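Local coordinates for protein mitogen (Streptococcus dysgalactiae, PDB 2J4X) that probably acts as a secreted superantigen toxin of the staphylococcal and streptococcal family, and binds a zinc ion, at residues A[80-83]-A[88-91]; A[139-144]-A[186-191]. All coordinates share one frame; numbering follows the deposited sequence.

Contact 1 of 2, residues A[80-83]-A[88-91]; sequences SYSV and QYNY
Ser-82 and Tyr-89 face each other as an antiparallel hydrogen-bonded pair, with an amide-to-carbonyl bond in each direction. Tyr-89 N gives the shorter of the two, 2.8 Å to Ser-82 O, while Ser-82 N reaches Tyr-89 O at 3.2 Å. The same Tyr-89 O takes a CA-H...O contact from Tyr-81 CA, also at 3.2 Å. Further along the pair of strands, Tyr-91 N bonds Ser-80 O almost straight, with an N-H...O angle of 174°.

The side chains part onto two faces. On the one with Ser-80, Ser-82 and Tyr-89, the Tyr-91 ring lies across to the partner strand, because its chi1 of -58° sets CG beside the backbone N, anti to the carbonyl carbon. Its edge is turned to the Ser-80 carbonyl, with Tyr-91 CD1 3.4 Å from Ser-80 O. The Tyr-91 hydroxyl meets Ser-82 OG, although the modelled place of that serine oxygen is doubtful. On the other face Gln-88 stretches out until NE2 is 3.4 Å from CD2 of Tyr-81, its amide turned 49° from the ring. From the neighbouring position on that face, Asn-90 ND2 gives a weak bond of 3.3 Å to Gln-88 OE1, which may help to set the amide.

Outward from this shell, the backbones of Gln-88 and Asn-90 bond Val-53, and that of Asn-90 also Ser-55, so 88-91 lies between strands 71-84 and 53-57. Asn-90 also rests on Ile-78, and Tyr-89 on Ile-84.

This hairpin of the OB-fold domain lies at the surface, and its chemistry implies pairing held chiefly by backbone bonds, with polar groups and tyrosine rings making most of the side-chain contacts between the strands.

Contact 2 of 2, residues A[139-144]-A[186-191]; sequences EIDVRL and PNYTDN
Two side-chain torsions bring Asp-141 and Tyr-188 together. Asp-141 carries its carboxylate anti to the backbone N (chi1 -165°), reaching off helix 137-150 toward the loop, and Tyr-188 turns its ring back at it with CG beside its own backbone N (chi1 -57°). The phenol hydroxyl gives a short hydrogen bond to the carboxylate, 2.6 Å from Tyr-188 OH to Asp-141 OD2. It arrives on the anti side of that oxygen, 25° out of the carboxylate plane, and the ring and carboxylate planes are steeply inclined to each other.

The side chain of Pro-186 comes from the loop to meet that of Asp-141 from the opposite direction, its CG 3.5 Å from Asp-141 OD2; the Pro-186 carbonyl O sits 3.9 Å above the Tyr-188 ring, over its centre. Val-142 touches the phenol end with CG2, 4.0 Å from Tyr-188 OH.

The buried acid has further partners: OD1 forms a salt bridge with Arg-145 and accepts from the indole NH of Trp-168, which together would probably keep it charged. Tyr-188 OH is also hydrogen-bonded to the hydroxyl of Tyr-14, from helix 7-14.

Next to the tyrosine, Asn-187 OD1 accepts from Thr-189 N at 3.0 Å, an Asx turn that shapes the loop. Here the loop between strands 177-181 and 193-195 packs on the helix of a beta-grasp domain, the C-terminal half of the superantigen fold.

Overall arrangement
Contact 1 comes first along the chain and closes before contact 2 opens; their centres are 19 Å apart, with nearest atoms about 10 Å apart and no touch. They share no strand or helix. Contact 1 pairs strands 71-84 and 87-98 of the OB-fold domain, near the surface, whereas contact 2 ties helix 137-150 of the beta-grasp domain to a loop close to the centre of the chain. That loop also reaches the first domain, through Asn-191 to Leu-96 on strand 87-98, the strand that supplies 88-91. Contact 1 is thus local to one domain, while the loop of contact 2 meets both at their junction; the zinc site of His-171, His-201 and Asp-203 lies away from either contact.

Contact 1 of 2, residues A[80-83]-A[88-91]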
loop_
_atom_site.group_PDB
_atom_site.type_symbol
_atom_site.label_atom_id
_atom_site.label_comp_id
_atom_site.label_asym_id
_atom_site.label_seq_id
_atom_site.Cartn_x
_atom_site.Cartn_y
_atom_site.Cartn_z
ATOM N N SER A 80 12.204 -7.110 -3.525
ATOM C CA SER A 80 13.493 -7.391 -4.115
ATOM C C SER A 80 13.350 -7.982 -5.511
ATOM O O SER A 80 12.254 -8.335 -5.945
ATOM C CB SER A 80 14.285 -8.345 -3.215
ATOM O OG SER A 80 13.509 -9.460 -2.820
ATOM N N TYR A 81 14.478 -8.051 -6.209
ATOM C CA TYR A 81 14.556 -8.585 -7.552
ATOM C C TYR A 81 15.659 -9.619 -7.525
ATOM O O TYR A 81 16.504 -9.604 -6.634
ATOM C CB TYR A 81 14.988 -7.513 -8.557
ATOM C CG TYR A 81 14.165 -6.245 -8.598
ATOM C CD1 TYR A 81 14.219 -5.311 -7.555
ATOM C CD2 TYR A 81 13.379 -5.948 -9.712
ATOM C CE1 TYR A 81 13.513 -4.105 -7.630
ATOM C CE2 TYR A 81 12.674 -4.751 -9.800
ATOM C CZ TYR A 81 12.745 -3.831 -8.764
ATOM O OH TYR A 81 12.074 -2.627 -8.883
ATOM N N SER A 82 15.654 -10.504 -8.513
ATOM C CA SER A 82 16.691 -11.519 -8.663
ATOM C C SER A 82 16.601 -12.084 -10.065
ATOM O O SER A 82 15.525 -12.454 -10.522
ATOM C CB SER A 82 16.545 -12.634 -7.626
ATOM O OG SER A 82 15.237 -13.152 -7.595
ATOM N N VAL A 83 17.721 -12.103 -10.773
ATOM C CA VAL A 83 17.718 -12.654 -12.113
ATOM C C VAL A 83 18.013 -14.154 -12.024
ATOM O O VAL A 83 18.868 -14.599 -11.254
ATOM C CB VAL A 83 18.732 -11.927 -13.001
ATOM C CG1 VAL A 83 18.808 -12.582 -14.369
ATOM C CG2 VAL A 83 18.304 -10.465 -13.143
ATOM N N GLN A 88 14.127 -12.050 -15.036
ATOM C CA GLN A 88 14.022 -11.295 -13.780
ATOM C C GLN A 88 12.776 -11.607 -12.958
ATOM O O GLN A 88 11.650 -11.648 -13.478
ATOM C CB GLN A 88 14.059 -9.782 -14.053
ATOM C CG GLN A 88 13.976 -8.916 -12.795
ATOM C CD GLN A 88 13.736 -7.446 -13.102
ATOM O OE1 GLN A 88 12.688 -7.071 -13.619
ATOM N NE2 GLN A 88 14.708 -6.609 -12.781
ATOM N N TYR A 89 13.001 -11.822 -11.664
ATOM C CA TYR A 89 11.935 -12.097 -10.710
ATOM C C TYR A 89 11.664 -10.837 -9.896
ATOM O O TYR A 89 12.601 -10.106 -9.544
ATOM C CB TYR A 89 12.343 -13.217 -9.759
ATOM C CG TYR A 89 12.034 -14.579 -10.289
ATOM C CD1 TYR A 89 12.496 -14.981 -11.549
ATOM C CD2 TYR A 89 11.243 -15.466 -9.554
ATOM C CE1 TYR A 89 12.176 -16.236 -12.068
ATOM C CE2 TYR A 89 10.913 -16.723 -10.063
ATOM C CZ TYR A 89 11.383 -17.096 -11.318
ATOM O OH TYR A 89 11.056 -18.327 -11.822
ATOM N N ASN A 90 10.390 -10.568 -9.619
ATOM C CA ASN A 90 10.002 -9.411 -8.820
ATOM C C ASN A 90 9.233 -9.996 -7.649
ATOM O O ASN A 90 8.184 -10.619 -7.849
ATOM C CB ASN A 90 9.074 -8.479 -9.597
ATOM C CG ASN A 90 9.721 -7.888 -10.842
ATOM O OD1 ASN A 90 9.233 -6.900 -11.388
ATOM N ND2 ASN A 90 10.806 -8.490 -11.303
ATOM N N TYR A 91 9.748 -9.814 -6.436
ATOM C CA TYR A 91 9.075 -10.341 -5.257
ATOM C C TYR A 91 8.239 -9.282 -4.552
ATOM O O TYR A 91 8.670 -8.144 -4.411
ATOM C CB TYR A 91 10.091 -10.916 -4.286
ATOM C CG TYR A 91 10.937 -11.997 -4.900
ATOM C CD1 TYR A 91 12.098 -11.677 -5.598
ATOM C CD2 TYR A 91 10.561 -13.335 -4.820
ATOM C CE1 TYR A 91 12.868 -12.662 -6.209
ATOM C CE2 TYR A 91 11.320 -14.329 -5.428
ATOM C CZ TYR A 91 12.472 -13.986 -6.123
ATOM O OH TYR A 91 13.225 -14.954 -6.753
#

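Contact 2 of 2, residues A[139-144]-A[186-191]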
loop_
_atom_site.group_PDB
_atom_site.type_symbol
_atom_site.label_atom_id
_atom_site.label_comp_id
_atom_site.label_asym_id
_atom_site.label_seq_id
_atom_site.Cartn_x
_atom_site.Cartn_y
_atom_site.Cartn_z
ATOM N N GLU A 139 -2.114 -0.909 -1.250
ATOM C CA GLU A 139 -2.088 0.120 -2.289
ATOM C C GLU A 139 -2.287 1.518 -1.702
ATOM O O GLU A 139 -1.532 2.438 -2.019
ATOM C CB GLU A 139 -3.165 -0.112 -3.347
ATOM C CG GLU A 139 -3.170 1.019 -4.400
ATOM C CD GLU A 139 -4.243 0.887 -5.458
ATOM O OE1 GLU A 139 -4.661 -0.241 -5.775
ATOM O OE2 GLU A 139 -4.651 1.923 -5.995
ATOM N N ILE A 140 -3.325 1.687 -0.878
ATOM C CA ILE A 140 -3.587 2.968 -0.217
ATOM C C ILE A 140 -2.374 3.376 0.633
ATOM O O ILE A 140 -1.879 4.496 0.516
ATOM C CB ILE A 140 -4.784 2.877 0.747
ATOM C CG1 ILE A 140 -6.049 2.502 -0.025
ATOM C CG2 ILE A 140 -4.954 4.192 1.488
ATOM C CD1 ILE A 140 -7.276 2.336 0.860
ATOM N N ASP A 141 -1.888 2.460 1.472
ATOM C CA ASP A 141 -0.775 2.749 2.371
ATOM C C ASP A 141 0.483 3.178 1.633
ATOM O O ASP A 141 1.100 4.183 1.983
ATOM C CB ASP A 141 -0.499 1.525 3.260
ATOM C CG ASP A 141 0.397 1.854 4.455
ATOM O OD1 ASP A 141 0.260 2.961 5.015
ATOM O OD2 ASP A 141 1.221 1.008 4.850
ATOM N N VAL A 142 0.855 2.411 0.614
ATOM C CA VAL A 142 2.027 2.705 -0.197
ATOM C C VAL A 142 1.912 4.012 -0.989
ATOM O O VAL A 142 2.859 4.781 -1.060
ATOM C CB VAL A 142 2.319 1.539 -1.191
ATOM C CG1 VAL A 142 3.356 1.986 -2.247
ATOM C CG2 VAL A 142 2.799 0.299 -0.399
ATOM N N ARG A 143 0.774 4.262 -1.617
ATOM C CA ARG A 143 0.614 5.503 -2.357
ATOM C C ARG A 143 0.578 6.712 -1.382
ATOM O O ARG A 143 1.114 7.802 -1.684
ATOM C CB ARG A 143 -0.669 5.439 -3.200
ATOM C CG ARG A 143 -0.648 4.368 -4.285
ATOM C CD ARG A 143 -1.962 4.332 -5.065
ATOM N NE ARG A 143 -2.230 5.586 -5.769
ATOM C CZ ARG A 143 -3.361 5.855 -6.411
ATOM N NH1 ARG A 143 -4.329 4.963 -6.435
ATOM N NH2 ARG A 143 -3.532 7.008 -7.034
ATOM N N LEU A 144 -0.036 6.524 -0.216
ATOM C CA LEU A 144 -0.120 7.605 0.756
ATOM C C LEU A 144 1.261 7.942 1.266
ATOM O O LEU A 144 1.600 9.122 1.408
ATOM C CB LEU A 144 -1.038 7.232 1.936
ATOM C CG LEU A 144 -1.238 8.322 3.001
ATOM C CD1 LEU A 144 -2.634 8.237 3.588
ATOM C CD2 LEU A 144 -0.179 8.193 4.075
ATOM N N PRO A 186 3.553 -2.518 7.670
ATOM C CA PRO A 186 2.451 -3.466 7.847
ATOM C C PRO A 186 2.720 -4.813 7.182
ATOM O O PRO A 186 3.595 -4.928 6.324
ATOM C CB PRO A 186 1.261 -2.736 7.214
ATOM C CG PRO A 186 1.579 -1.298 7.437
ATOM C CD PRO A 186 3.065 -1.242 7.114
ATOM N N ASN A 187 1.969 -5.824 7.608
ATOM C CA ASN A 187 2.049 -7.164 7.034
ATOM C C ASN A 187 1.047 -7.184 5.885
ATOM O O ASN A 187 -0.169 -7.299 6.093
ATOM C CB ASN A 187 1.637 -8.225 8.047
ATOM C CG ASN A 187 1.768 -9.634 7.493
ATOM O OD1 ASN A 187 2.005 -9.824 6.297
ATOM N ND2 ASN A 187 1.615 -10.629 8.361
ATOM N N TYR A 188 1.556 -7.078 4.671
ATOM C CA TYR A 188 0.686 -7.038 3.498
ATOM C C TYR A 188 0.339 -8.421 2.932
ATOM O O TYR A 188 -0.426 -8.536 1.972
ATOM C CB TYR A 188 1.333 -6.187 2.390
ATOM C CG TYR A 188 1.684 -4.763 2.760
ATOM C CD1 TYR A 188 0.754 -3.927 3.365
ATOM C CD2 TYR A 188 2.929 -4.232 2.417
ATOM C CE1 TYR A 188 1.056 -2.581 3.615
ATOM C CE2 TYR A 188 3.246 -2.908 2.653
ATOM C CZ TYR A 188 2.310 -2.078 3.249
ATOM O OH TYR A 188 2.612 -0.741 3.439
ATOM N N THR A 189 0.884 -9.470 3.530
ATOM C CA THR A 189 0.614 -10.812 3.032
ATOM C C THR A 189 -0.862 -11.250 3.140
ATOM O O THR A 189 -1.268 -12.228 2.504
ATOM C CB THR A 189 1.544 -11.852 3.728
ATOM O OG1 THR A 189 1.404 -11.751 5.151
ATOM C CG2 THR A 189 3.006 -11.603 3.356
ATOM N N ASP A 190 -1.679 -10.527 3.910
ATOM C CA ASP A 190 -3.092 -10.902 4.047
ATOM C C ASP A 190 -4.065 -10.328 3.021
ATOM O O ASP A 190 -5.259 -10.600 3.092
ATOM C CB ASP A 190 -3.614 -10.589 5.456
ATOM C CG ASP A 190 -3.232 -9.214 5.935
ATOM O OD1 ASP A 190 -3.568 -8.223 5.242
ATOM O OD2 ASP A 190 -2.594 -9.140 7.015
ATOM N N ASN A 191 -3.564 -9.551 2.066
ATOM C CA ASN A 191 -4.408 -8.973 1.030
ATOM C C ASN A 191 -5.613 -8.281 1.576
ATOM O O ASN A 191 -6.685 -8.402 1.005
ATOM C CB ASN A 191 -4.896 -10.033 0.058
ATOM C CG ASN A 191 -3.828 -10.487 -0.873
ATOM O OD1 ASN A 191 -3.203 -9.670 -1.531
ATOM N ND2 ASN A 191 -3.604 -11.805 -0.945
#